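Local structure of COG0546: Predicted phosphatases (Streptococcus pneumoniae, 2AH5) at residues 21-26 and 41-46; 78-83 and 114-119; 103-108 and 140-145; 128-133 and 148-153; 160-165 and 182-187. The protein probably acts as a phosphatase or related hydrolase of the haloacid dehalogenase-like family, although its physiological substrate is unknown. One frame throughout, in Å; residues are numbered along the deposited sequence.

In the fold
Interaction 1 lies within the helical part that follows strand 16-17, and interaction 2 joins the end of that part to helix 110-119 of the Rossmann-like core, whereas interactions 3, 4 and 5 lie on the core's parallel six-stranded sheet. Interaction 1 closes before interaction 2 opens; their centres are about 16 Å apart, and Gly21 and Asn24 reach Glu82. Helix 110-119 follows strand 102-106 of interaction 3. Interactions 3 and 4, only about 6 Å apart between centres, use neighbouring strands and share helix 139-149; their segments alternate along the chain. Interaction 5 comes last, about 15 Å from both interactions 1 and 3 (centre to centre), at strand ends where the active site of this family is expected.

Interaction 1: residues 21-26 and 41-46; sequences GIHNAF and KTIRGF
Phe26 and Phe46 form the tight end of this contact, an edge-to-face aromatic pair whose planes are inclined at 58°. The CD2 corner of Phe46 stands over the middle of the Phe26 ring, 3.7 Å above its plane. The same residue also uses its methylene, with Phe46 CB 3.6 Å from Phe26 CE1. Ile43 runs alongside Phe26 but points the other way, which brings Ile43 CG2 to 3.8 Å from Phe26 CD1. Large, flat phenylalanines and a branched isoleucine suit the place because they fill it without polar atoms that would need partners, and no hydrogen bond joins the two segments. The two segments belong to helices 19-33 and 40-45, part of the helical insertion that in this family forms a cap over the core, and Phe26 lies deep in it, where Tyr71 and Phe55 add further edge-to-face pairs. Toward the solvent the contact thins to one partly exposed ring, that of His23. Its CG is anti to the backbone N (chi1 -174°), a setting that swings the imidazole across the side chain of Ile43 at about a right angle. Ile43 CG2 lies 3.7 Å from His23 CD2, while the other branch brings Ile43 CD1 to 3.8 Å from His23 NE2.

Interaction 2: residues 78-83 and 114-119; sequences KGIYEA and QDMAKN
At the junction between the helical cap and the Rossmann-like core, Ile80 and Tyr81, in the turn that leads out of helix 64-79, meet Met116 and Asn119 of helix 110-119. The buried part is apolar: the methyl CE of Met116, modelled as selenomethionine, lies 3.7 Å from Ile80 CG1. A bend at chi3 (-40°) turns that methyl toward the isoleucine, and a flexible unbranched chain is well suited to fit such a surface. Ile80 CD1 also lies 4.1 Å from the CB methylene of Asp115. A type I beta turn from Gly79 to Glu82 carries the chain away from the cap helix, placing Ile80 inward and the neighbouring Tyr81 outward, with Ile80 CG2 over the centre of one face of the tyrosine ring. Met116 further touches Asp12, part of what is probably the catalytic DxDx(T/V) signature of the family. The exposed half is polar. There the amide of Asn119 lies at only 27° to the ring plane of Tyr81, with ND2 3.3 Å from Tyr81 CE2. Asn119 ND2 gives hydrogen bonds to two waters. One of them donates in turn to Ile80 O at 2.8 Å. The other is hydrogen-bonded to Tyr81 OH at 2.7 Å. An amide NH2, with its two protons, can serve both bridges at once.

Interaction 3: residues 103-108 and 140-145; sequences YITTTK and ADVIHQ
This is a buried helix-on-sheet contact in the Rossmann-like core, in which Val142 of helix 139-149 rests on Thr105 and Thr106 of strand 102-106. The short strand and helix segments run nearly antiparallel, at 155°, with their axes 7.7 Å apart. Val142 carries the contact with both of its methyls. Its chi1 of 178° sets CG1 anti to the backbone N and directs CG2 beside it, so that both branches face the strand: CG1 of Val142 comes to 3.8 Å from Thr105 CA, and CG2 of Val142 to 3.6 Å from Thr106 O. A beta-branched side chain fits here because it is short, stiff and broad enough to cover backbone atoms. Ile143 approaches more loosely, with its CG1 4.5 Å from Thr105 CB, and spreads on toward Phe8 of the neighbouring strand. Thr106 points away from the helix, and its OG1 accepts a hydrogen bond of 3.1 Å from Lys108 N, making an ST turn where the chain turns a corner at Thr107 and Lys108. Lys108 continues to a salt bridge with Asp12. A threonine toward the C-terminal end of strand 102-106 is consistent with motif II of the haloacid dehalogenase-like family, beside the probable DxDx(T/V) active-site loop.

Interaction 4: residues 128-133 and 148-153; sequences GIYGSS and QTHQLA
Tyr130 points its hydroxyl at the imidazole of His150, and the two rings meet rim to rim with neither over the other's face. His150 is the first residue beyond helix 139-149, whose end is a Schellman motif: Gln151, with positive phi, is the C-prime residue, and Gln151 N bonds to Gln148 O at 3.1 Å. The contact thus ties the C-terminal end of a core helix to strand 128-132, the outermost strand on that side of the parallel sheet. The link is a hydrogen bond of 2.7 Å between Tyr130 OH and His150 NE2, in which either group could donate. With planes at 74° and ring centroids 5.8 Å apart, the phenol enters at the edge of the imidazole, close to its plane, as a bond to a ring nitrogen favours. Tyrosine suits the place since its long, rigid ring spans from the strand to the helix end, with Val142, Gln145 and Ala146 of the helix touching its side. Gly128 suits its place because Tyr130 CE2 already occupies the position of a CB, and Tyr103 meets His150 from the next strand. Thr149 turns its OG1 back to Gln145 O within its own helix, which leaves the methyl for the tyrosine, with Thr149 CG2 3.7 Å from Tyr130 OH.

Interaction 5: residues 160-165 and 182-187; sequences IGDTKF and WGFGEQ
Asp162 and Phe184 meet obliquely, the carboxylate plane turned 74° from the phenyl ring, and the bond between them goes to the backbone. Phe184 N donates to Asp162 OD2 at 2.9 Å with an angle of 151°, reaching the anti lone pair, and Phe184 CB lies 3.5 Å from the same oxygen. The aspartate can face the loop because its CG stands between its own backbone N and carbonyl carbon (chi1 68°). Its other oxygen, OD1, bonds to Thr14 OG1 and lies near Asp10. This setting is consistent with motif IV of the family, whose acidic residue in relatives helps hold magnesium. Gly185, lacking a side chain, brings its CA within 3.0 Å of Asp162 O in a CA-H...O contact. Phe184 turns its ring away toward Ser18 and Met47, in loops next to the cap helices. Asp162 lies just past strand 157-161, with Thr163 as N-cap of helix 164-173, while the glycine-rich loop runs from strand 176-180 to helix 187-191.

Interaction 1: residues 21-26 and 41-46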
# COMPACT_ATOMS: atom_id res chain seq x y z
N GLY A 21 4.02 -11.62 7.03
CA GLY A 21 5.00 -10.84 7.79
C GLY A 21 4.40 -9.74 8.67
O GLY A 21 4.92 -9.48 9.76
N ILE A 22 3.34 -9.07 8.21
CA ILE A 22 2.67 -8.05 9.02
C ILE A 22 2.01 -8.72 10.22
O ILE A 22 2.22 -8.30 11.36
CB ILE A 22 1.63 -7.24 8.18
CG1 ILE A 22 2.35 -6.47 7.06
CG2 ILE A 22 0.82 -6.26 9.06
CD1 ILE A 22 1.36 -5.82 6.03
N HIS A 23 1.28 -9.80 9.95
CA HIS A 23 0.63 -10.57 11.02
C HIS A 23 1.67 -11.01 12.04
O HIS A 23 1.46 -10.83 13.23
CB HIS A 23 -0.08 -11.79 10.45
CG HIS A 23 -0.88 -12.56 11.45
ND1 HIS A 23 -0.32 -13.52 12.27
CD2 HIS A 23 -2.19 -12.51 11.78
CE1 HIS A 23 -1.25 -14.04 13.05
NE2 HIS A 23 -2.40 -13.45 12.76
N ASN A 24 2.77 -11.59 11.58
CA ASN A 24 3.83 -12.06 12.48
C ASN A 24 4.48 -10.93 13.29
O ASN A 24 4.85 -11.11 14.48
CB ASN A 24 4.90 -12.83 11.70
CG ASN A 24 4.44 -14.22 11.27
OD1 ASN A 24 3.38 -14.70 11.68
ND2 ASN A 24 5.24 -14.87 10.41
N ALA A 25 4.68 -9.79 12.66
CA ALA A 25 5.19 -8.64 13.40
C ALA A 25 4.21 -8.23 14.53
O ALA A 25 4.66 -7.95 15.65
CB ALA A 25 5.47 -7.47 12.46
N PHE A 26 2.90 -8.20 14.25
CA PHE A 26 1.94 -7.89 15.32
C PHE A 26 1.97 -8.91 16.46
O PHE A 26 2.04 -8.54 17.64
CB PHE A 26 0.52 -7.75 14.79
CG PHE A 26 0.24 -6.40 14.22
CD1 PHE A 26 0.03 -6.26 12.86
CD2 PHE A 26 0.25 -5.27 15.05
CE1 PHE A 26 -0.21 -5.01 12.31
CE2 PHE A 26 -0.01 -3.99 14.49
CZ PHE A 26 -0.21 -3.87 13.12
N LYS A 41 -8.87 -11.86 11.83
CA LYS A 41 -9.70 -10.82 11.20
C LYS A 41 -9.30 -9.44 11.71
O LYS A 41 -9.06 -8.54 10.91
CB LYS A 41 -11.20 -11.06 11.37
CG LYS A 41 -12.02 -10.35 10.29
CD LYS A 41 -13.53 -10.64 10.40
CE LYS A 41 -13.84 -12.14 10.70
NZ LYS A 41 -13.42 -13.11 9.63
N THR A 42 -9.22 -9.29 13.03
CA THR A 42 -8.77 -8.04 13.66
C THR A 42 -7.42 -7.59 13.11
O THR A 42 -7.28 -6.43 12.70
CB THR A 42 -8.75 -8.16 15.20
OG1 THR A 42 -10.07 -8.47 15.66
CG2 THR A 42 -8.28 -6.87 15.87
N ILE A 43 -6.45 -8.50 13.05
CA ILE A 43 -5.11 -8.14 12.52
C ILE A 43 -5.13 -7.78 11.03
O ILE A 43 -4.40 -6.88 10.59
CB ILE A 43 -4.01 -9.20 12.89
CG1 ILE A 43 -3.83 -9.25 14.41
CG2 ILE A 43 -2.65 -8.87 12.20
CD1 ILE A 43 -2.99 -10.43 14.93
N ARG A 44 -6.01 -8.43 10.26
CA ARG A 44 -6.25 -8.02 8.87
C ARG A 44 -6.64 -6.54 8.77
O ARG A 44 -6.22 -5.82 7.85
CB ARG A 44 -7.34 -8.91 8.22
CG ARG A 44 -6.81 -10.24 7.71
CD ARG A 44 -7.74 -10.93 6.70
NE ARG A 44 -8.87 -11.64 7.32
CZ ARG A 44 -8.77 -12.78 7.99
NH1 ARG A 44 -7.59 -13.35 8.18
NH2 ARG A 44 -9.85 -13.35 8.51
N GLY A 45 -7.42 -6.10 9.76
CA GLY A 45 -7.90 -4.73 9.86
C GLY A 45 -6.79 -3.75 10.15
O GLY A 45 -6.93 -2.56 9.89
N PHE A 46 -5.67 -4.25 10.70
CA PHE A 46 -4.48 -3.42 10.93
C PHE A 46 -3.57 -3.23 9.68
O PHE A 46 -2.54 -2.55 9.76
CB PHE A 46 -3.60 -3.98 12.06
CG PHE A 46 -4.27 -4.13 13.40
CD1 PHE A 46 -5.48 -3.49 13.71
CD2 PHE A 46 -3.65 -4.90 14.40
CE1 PHE A 46 -6.07 -3.65 14.97
CE2 PHE A 46 -4.23 -5.05 15.67
CZ PHE A 46 -5.44 -4.43 15.95

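Interaction 2: residues 78-83 and 114-119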
# COMPACT_ATOMS: atom_id res chain seq x y z
N LYS A 78 12.74 -9.69 9.66
CA LYS A 78 12.03 -10.94 9.38
C LYS A 78 10.74 -10.74 8.58
O LYS A 78 10.52 -11.43 7.58
CB LYS A 78 11.71 -11.70 10.68
CG LYS A 78 12.87 -12.52 11.25
CD LYS A 78 12.49 -13.36 12.52
CE LYS A 78 11.35 -14.37 12.28
NZ LYS A 78 11.72 -15.46 11.32
N GLY A 79 9.89 -9.82 9.04
CA GLY A 79 8.52 -9.68 8.48
C GLY A 79 8.52 -9.30 7.02
O GLY A 79 7.66 -9.74 6.25
N ILE A 80 9.48 -8.46 6.65
CA ILE A 80 9.58 -7.92 5.30
C ILE A 80 9.74 -9.03 4.25
O ILE A 80 9.30 -8.87 3.10
CB ILE A 80 10.74 -6.88 5.21
CG1 ILE A 80 10.62 -6.05 3.92
CG2 ILE A 80 12.11 -7.59 5.41
CD1 ILE A 80 11.55 -4.84 3.83
N TYR A 81 10.40 -10.13 4.64
CA TYR A 81 10.64 -11.31 3.77
C TYR A 81 9.49 -12.31 3.76
O TYR A 81 9.44 -13.23 2.92
CB TYR A 81 11.92 -12.05 4.21
CG TYR A 81 13.10 -11.15 4.27
CD1 TYR A 81 13.66 -10.78 5.50
CD2 TYR A 81 13.64 -10.59 3.10
CE1 TYR A 81 14.74 -9.91 5.55
CE2 TYR A 81 14.71 -9.72 3.15
CZ TYR A 81 15.25 -9.39 4.36
OH TYR A 81 16.31 -8.54 4.37
N GLU A 82 8.58 -12.15 4.71
CA GLU A 82 7.39 -12.99 4.78
C GLU A 82 6.29 -12.30 3.97
O GLU A 82 5.30 -11.78 4.52
CB GLU A 82 6.99 -13.21 6.24
CG GLU A 82 8.15 -13.86 7.02
CD GLU A 82 7.84 -14.12 8.48
OE1 GLU A 82 7.34 -13.21 9.17
OE2 GLU A 82 8.12 -15.25 8.93
N ALA A 83 6.50 -12.34 2.65
CA ALA A 83 5.71 -11.59 1.69
C ALA A 83 5.90 -12.23 0.31
O ALA A 83 6.92 -12.88 0.06
CB ALA A 83 6.14 -10.14 1.67
N GLN A 114 11.48 0.32 -1.26
CA GLN A 114 12.50 0.00 -2.23
C GLN A 114 13.07 -1.38 -2.00
O GLN A 114 13.18 -2.13 -2.96
CB GLN A 114 13.59 1.08 -2.28
CG GLN A 114 13.00 2.40 -2.76
CD GLN A 114 13.79 3.11 -3.83
OE1 GLN A 114 13.58 4.31 -4.07
NE2 GLN A 114 14.68 2.40 -4.49
N ASP A 115 13.37 -1.73 -0.75
CA ASP A 115 13.88 -3.05 -0.39
C ASP A 115 12.91 -4.15 -0.78
O ASP A 115 13.31 -5.15 -1.41
CB ASP A 115 14.18 -3.14 1.11
CG ASP A 115 15.42 -2.37 1.52
OD1 ASP A 115 16.25 -1.99 0.65
OD2 ASP A 115 15.56 -2.15 2.75
N MSE A 116 11.64 -3.98 -0.41
CA MSE A 116 10.60 -4.97 -0.74
C MSE A 116 10.45 -5.14 -2.27
O MSE A 116 10.47 -6.28 -2.78
CB MSE A 116 9.26 -4.58 -0.11
CG MSE A 116 8.07 -5.46 -0.53
SE MSE A 116 6.47 -5.05 0.57
CE MSE A 116 7.48 -4.85 2.30
N ALA A 117 10.33 -4.04 -3.00
CA ALA A 117 10.22 -4.16 -4.46
C ALA A 117 11.42 -4.90 -5.06
O ALA A 117 11.23 -5.76 -5.92
CB ALA A 117 10.02 -2.81 -5.12
N LYS A 118 12.64 -4.58 -4.61
CA LYS A 118 13.82 -5.32 -5.11
C LYS A 118 13.79 -6.81 -4.72
O LYS A 118 14.06 -7.69 -5.56
CB LYS A 118 15.13 -4.66 -4.66
CG LYS A 118 16.31 -4.97 -5.55
CD LYS A 118 17.28 -3.77 -5.67
CE LYS A 118 17.84 -3.65 -7.10
NZ LYS A 118 18.53 -2.35 -7.44
N ASN A 119 13.45 -7.10 -3.46
CA ASN A 119 13.33 -8.49 -2.99
C ASN A 119 12.36 -9.37 -3.80
O ASN A 119 12.62 -10.55 -4.05
CB ASN A 119 12.90 -8.51 -1.51
CG ASN A 119 13.97 -7.98 -0.57
OD1 ASN A 119 15.12 -7.71 -0.98
ND2 ASN A 119 13.61 -7.81 0.71
O HOH W 1 10.53 -8.71 0.64
O HOH W 2 15.37 -6.45 2.91

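Interaction 3: residues 103-108 and 140-145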
# COMPACT_ATOMS: atom_id res chain seq x y z
N TYR A 103 4.68 4.04 -11.06
CA TYR A 103 5.29 4.53 -9.80
C TYR A 103 4.67 3.82 -8.63
O TYR A 103 3.46 3.49 -8.63
CB TYR A 103 5.06 6.05 -9.65
CG TYR A 103 5.61 6.79 -10.83
CD1 TYR A 103 6.96 7.12 -10.88
CD2 TYR A 103 4.79 7.08 -11.93
CE1 TYR A 103 7.49 7.78 -11.98
CE2 TYR A 103 5.31 7.77 -13.05
CZ TYR A 103 6.67 8.10 -13.05
OH TYR A 103 7.21 8.75 -14.13
N ILE A 104 5.49 3.55 -7.61
CA ILE A 104 4.89 3.18 -6.34
C ILE A 104 4.69 4.43 -5.47
O ILE A 104 5.61 5.27 -5.34
CB ILE A 104 5.74 2.12 -5.62
CG1 ILE A 104 5.59 0.78 -6.35
CG2 ILE A 104 5.32 1.97 -4.18
CD1 ILE A 104 6.71 -0.19 -6.06
N THR A 105 3.51 4.50 -4.86
CA THR A 105 3.14 5.55 -3.86
C THR A 105 2.58 4.88 -2.60
O THR A 105 1.43 4.42 -2.59
CB THR A 105 2.10 6.53 -4.42
OG1 THR A 105 0.97 5.81 -4.94
CG2 THR A 105 2.69 7.37 -5.48
N THR A 106 3.41 4.76 -1.57
CA THR A 106 3.06 3.99 -0.39
C THR A 106 3.32 4.81 0.88
O THR A 106 4.08 5.77 0.85
CB THR A 106 3.89 2.66 -0.31
OG1 THR A 106 3.48 1.89 0.84
CG2 THR A 106 5.42 2.96 -0.26
N THR A 107 2.69 4.43 2.00
CA THR A 107 3.04 5.07 3.26
C THR A 107 4.00 4.20 4.06
O THR A 107 4.37 4.57 5.17
CB THR A 107 1.83 5.47 4.11
OG1 THR A 107 0.98 4.33 4.26
CG2 THR A 107 1.06 6.62 3.46
N LYS A 108 4.42 3.05 3.51
CA LYS A 108 5.66 2.39 3.97
C LYS A 108 6.82 3.38 3.78
O LYS A 108 6.78 4.19 2.84
CB LYS A 108 5.95 1.13 3.15
CG LYS A 108 6.78 0.06 3.86
CD LYS A 108 6.39 -1.32 3.34
CE LYS A 108 6.32 -2.31 4.52
NZ LYS A 108 5.30 -3.38 4.33
N ALA A 140 -1.74 11.35 0.74
CA ALA A 140 -1.83 12.53 -0.14
C ALA A 140 -0.47 13.19 -0.41
O ALA A 140 -0.18 13.59 -1.54
CB ALA A 140 -2.84 13.57 0.43
N ASP A 141 0.35 13.33 0.63
CA ASP A 141 1.69 13.95 0.50
C ASP A 141 2.61 13.14 -0.43
O ASP A 141 3.33 13.71 -1.29
CB ASP A 141 2.33 14.07 1.88
CG ASP A 141 1.41 14.77 2.87
OD1 ASP A 141 1.03 15.93 2.61
OD2 ASP A 141 1.04 14.14 3.89
N VAL A 142 2.53 11.82 -0.32
CA VAL A 142 3.31 10.92 -1.18
C VAL A 142 2.88 11.10 -2.65
O VAL A 142 3.72 11.24 -3.55
CB VAL A 142 3.17 9.44 -0.70
CG1 VAL A 142 3.93 8.50 -1.61
CG2 VAL A 142 3.68 9.30 0.75
N ILE A 143 1.58 11.13 -2.87
CA ILE A 143 1.01 11.33 -4.21
C ILE A 143 1.45 12.70 -4.76
O ILE A 143 1.93 12.79 -5.91
CB ILE A 143 -0.54 11.21 -4.17
CG1 ILE A 143 -0.97 9.77 -3.86
CG2 ILE A 143 -1.18 11.72 -5.45
CD1 ILE A 143 -2.47 9.53 -3.69
N HIS A 144 1.31 13.75 -3.95
CA HIS A 144 1.84 15.07 -4.33
C HIS A 144 3.30 15.02 -4.76
O HIS A 144 3.68 15.60 -5.77
CB HIS A 144 1.71 16.09 -3.18
CG HIS A 144 0.35 16.71 -3.05
ND1 HIS A 144 -0.34 17.27 -4.12
CD2 HIS A 144 -0.46 16.86 -1.97
CE1 HIS A 144 -1.50 17.73 -3.70
NE2 HIS A 144 -1.60 17.50 -2.40
N GLN A 145 4.12 14.35 -3.97
CA GLN A 145 5.54 14.23 -4.29
C GLN A 145 5.76 13.54 -5.65
O GLN A 145 6.56 14.02 -6.48
CB GLN A 145 6.27 13.50 -3.18
CG GLN A 145 7.76 13.41 -3.46
CD GLN A 145 8.56 12.78 -2.36
OE1 GLN A 145 8.01 12.34 -1.34
NE2 GLN A 145 9.88 12.74 -2.55

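Interaction 4: residues 128-133 and 148-153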
# COMPACT_ATOMS: atom_id res chain seq x y z
N GLY A 128 9.80 5.25 -10.44
CA GLY A 128 10.00 5.91 -9.15
C GLY A 128 9.29 5.13 -8.08
O GLY A 128 8.27 4.51 -8.34
N ILE A 129 9.85 5.14 -6.88
CA ILE A 129 9.24 4.53 -5.73
C ILE A 129 9.28 5.57 -4.61
O ILE A 129 10.37 6.02 -4.20
CB ILE A 129 9.97 3.23 -5.30
CG1 ILE A 129 9.93 2.18 -6.43
CG2 ILE A 129 9.37 2.69 -3.94
CD1 ILE A 129 10.57 0.86 -6.05
N TYR A 130 8.09 5.94 -4.15
CA TYR A 130 7.88 7.02 -3.17
C TYR A 130 7.16 6.45 -1.95
O TYR A 130 6.09 5.87 -2.08
CB TYR A 130 7.08 8.15 -3.82
CG TYR A 130 7.84 8.72 -5.01
CD1 TYR A 130 8.87 9.63 -4.80
CD2 TYR A 130 7.58 8.30 -6.32
CE1 TYR A 130 9.61 10.14 -5.84
CE2 TYR A 130 8.34 8.82 -7.41
CZ TYR A 130 9.35 9.73 -7.14
OH TYR A 130 10.15 10.31 -8.12
N GLY A 131 7.78 6.60 -0.78
CA GLY A 131 7.14 6.16 0.49
C GLY A 131 7.10 7.32 1.48
O GLY A 131 7.33 8.47 1.10
N SER A 132 6.80 7.02 2.74
CA SER A 132 6.64 8.06 3.74
C SER A 132 8.01 8.61 4.14
O SER A 132 9.01 7.89 4.10
CB SER A 132 5.92 7.52 4.97
OG SER A 132 6.66 6.49 5.55
N SER A 133 7.99 9.87 4.58
CA SER A 133 9.21 10.67 4.83
C SER A 133 8.74 11.94 5.55
O SER A 133 7.53 12.12 5.76
CB SER A 133 9.87 11.06 3.51
OG SER A 133 9.14 12.07 2.81
N GLN A 148 4.48 16.02 -8.56
CA GLN A 148 5.39 17.15 -8.73
C GLN A 148 6.77 16.76 -9.26
O GLN A 148 7.26 17.37 -10.21
CB GLN A 148 5.47 17.97 -7.44
CG GLN A 148 4.11 18.55 -7.10
CD GLN A 148 4.08 19.31 -5.79
OE1 GLN A 148 5.12 19.71 -5.26
NE2 GLN A 148 2.87 19.52 -5.27
N THR A 149 7.37 15.70 -8.71
CA THR A 149 8.69 15.27 -9.15
C THR A 149 8.70 14.89 -10.63
O THR A 149 9.69 15.12 -11.32
CB THR A 149 9.27 14.14 -8.28
OG1 THR A 149 9.28 14.59 -6.92
CG2 THR A 149 10.71 13.88 -8.66
N HIS A 150 7.56 14.37 -11.12
CA HIS A 150 7.46 13.91 -12.50
C HIS A 150 6.69 14.85 -13.41
O HIS A 150 6.34 14.50 -14.55
CB HIS A 150 6.98 12.45 -12.56
CG HIS A 150 7.99 11.52 -11.98
ND1 HIS A 150 9.15 11.18 -12.65
CD2 HIS A 150 8.09 10.98 -10.75
CE1 HIS A 150 9.89 10.40 -11.88
NE2 HIS A 150 9.27 10.27 -10.71
N GLN A 151 6.43 16.05 -12.88
CA GLN A 151 5.86 17.15 -13.64
C GLN A 151 4.52 16.73 -14.24
O GLN A 151 4.27 16.95 -15.41
CB GLN A 151 6.83 17.57 -14.76
CG GLN A 151 8.08 18.26 -14.25
CD GLN A 151 9.01 18.68 -15.38
OE1 GLN A 151 8.60 19.30 -16.37
NE2 GLN A 151 10.29 18.36 -15.23
N LEU A 152 3.68 16.11 -13.40
CA LEU A 152 2.35 15.66 -13.78
C LEU A 152 1.28 16.50 -13.13
O LEU A 152 1.36 16.80 -11.92
CB LEU A 152 2.14 14.20 -13.32
CG LEU A 152 3.03 13.11 -13.91
CD1 LEU A 152 2.97 11.85 -13.03
CD2 LEU A 152 2.55 12.80 -15.34
N ALA A 153 0.26 16.83 -13.91
CA ALA A 153 -1.01 17.37 -13.37
C ALA A 153 -1.83 16.21 -12.83
O ALA A 153 -1.73 15.10 -13.34
CB ALA A 153 -1.78 18.10 -14.44

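Interaction 5: residues 160-165 and 182-187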
# COMPACT_ATOMS: atom_id res chain seq x y z
N ILE A 160 -3.82 2.84 -8.18
CA ILE A 160 -4.38 1.51 -8.06
C ILE A 160 -4.12 1.12 -6.62
O ILE A 160 -2.96 1.01 -6.20
CB ILE A 160 -3.67 0.55 -9.06
CG1 ILE A 160 -3.88 1.08 -10.50
CG2 ILE A 160 -4.10 -0.94 -8.82
CD1 ILE A 160 -3.42 0.17 -11.67
N GLY A 161 -5.19 0.94 -5.84
CA GLY A 161 -5.04 0.71 -4.41
C GLY A 161 -6.16 -0.09 -3.76
O GLY A 161 -7.25 -0.21 -4.34
N ASP A 162 -5.88 -0.62 -2.57
CA ASP A 162 -6.78 -1.52 -1.87
C ASP A 162 -7.44 -0.96 -0.60
O ASP A 162 -8.22 -1.67 0.01
CB ASP A 162 -6.08 -2.86 -1.52
CG ASP A 162 -4.98 -2.69 -0.48
OD1 ASP A 162 -4.12 -1.80 -0.65
OD2 ASP A 162 -4.99 -3.44 0.53
N THR A 163 -7.14 0.28 -0.22
CA THR A 163 -7.68 0.84 1.04
C THR A 163 -8.37 2.20 0.92
O THR A 163 -8.16 2.96 -0.05
CB THR A 163 -6.57 1.01 2.12
OG1 THR A 163 -5.72 2.11 1.76
CG2 THR A 163 -5.73 -0.25 2.32
N LYS A 164 -9.14 2.53 1.97
CA LYS A 164 -9.76 3.84 2.10
C LYS A 164 -8.72 4.95 2.07
O LYS A 164 -8.99 6.05 1.59
CB LYS A 164 -10.59 3.90 3.39
CG LYS A 164 -9.78 3.66 4.64
CD LYS A 164 -10.66 3.33 5.85
CE LYS A 164 -11.19 4.59 6.49
NZ LYS A 164 -11.47 4.40 7.96
N PHE A 165 -7.52 4.67 2.59
CA PHE A 165 -6.44 5.69 2.56
C PHE A 165 -6.00 6.04 1.14
O PHE A 165 -5.73 7.19 0.84
CB PHE A 165 -5.27 5.23 3.43
CG PHE A 165 -5.68 4.85 4.83
CD1 PHE A 165 -5.76 5.81 5.82
CD2 PHE A 165 -6.00 3.53 5.14
CE1 PHE A 165 -6.15 5.47 7.13
CE2 PHE A 165 -6.39 3.18 6.44
CZ PHE A 165 -6.47 4.16 7.42
N TRP A 182 -8.75 -7.71 -4.21
CA TRP A 182 -7.99 -8.95 -3.92
C TRP A 182 -7.08 -8.76 -2.71
O TRP A 182 -6.37 -9.70 -2.30
CB TRP A 182 -7.18 -9.42 -5.15
CG TRP A 182 -6.05 -8.51 -5.55
CD1 TRP A 182 -4.85 -8.34 -4.89
CD2 TRP A 182 -5.99 -7.68 -6.71
NE1 TRP A 182 -4.06 -7.44 -5.58
CE2 TRP A 182 -4.74 -7.01 -6.69
CE3 TRP A 182 -6.88 -7.41 -7.76
CZ2 TRP A 182 -4.36 -6.09 -7.68
CZ3 TRP A 182 -6.50 -6.49 -8.74
CH2 TRP A 182 -5.25 -5.85 -8.70
N GLY A 183 -7.08 -7.55 -2.15
CA GLY A 183 -6.13 -7.17 -1.11
C GLY A 183 -6.72 -7.03 0.27
O GLY A 183 -7.63 -7.79 0.66
N PHE A 184 -6.23 -6.05 1.02
CA PHE A 184 -6.49 -6.00 2.46
C PHE A 184 -7.74 -5.20 2.84
O PHE A 184 -8.42 -5.56 3.80
CB PHE A 184 -5.24 -5.57 3.24
CG PHE A 184 -4.02 -6.42 2.95
CD1 PHE A 184 -4.15 -7.76 2.61
CD2 PHE A 184 -2.74 -5.87 3.05
CE1 PHE A 184 -3.02 -8.55 2.33
CE2 PHE A 184 -1.61 -6.65 2.80
CZ PHE A 184 -1.76 -7.98 2.42
N GLY A 185 -8.06 -4.17 2.06
CA GLY A 185 -9.25 -3.37 2.32
C GLY A 185 -10.50 -4.09 1.84
O GLY A 185 -10.44 -4.92 0.92
N GLU A 186 -11.63 -3.75 2.47
CA GLU A 186 -12.92 -4.37 2.15
C GLU A 186 -13.65 -3.59 1.05
O GLU A 186 -13.67 -2.36 1.08
CB GLU A 186 -13.79 -4.46 3.40
CG GLU A 186 -13.09 -5.02 4.64
CD GLU A 186 -13.09 -6.54 4.70
OE1 GLU A 186 -13.09 -7.20 3.64
OE2 GLU A 186 -13.10 -7.08 5.83
N GLN A 187 -14.27 -4.31 0.12
CA GLN A 187 -14.94 -3.70 -1.04
C GLN A 187 -16.00 -2.67 -0.66
O GLN A 187 -16.11 -1.63 -1.30
CB GLN A 187 -15.54 -4.79 -1.95
CG GLN A 187 -16.21 -4.27 -3.23
CD GLN A 187 -16.55 -5.39 -4.22
OE1 GLN A 187 -16.38 -6.58 -3.91
NE2 GLN A 187 -17.04 -5.01 -5.40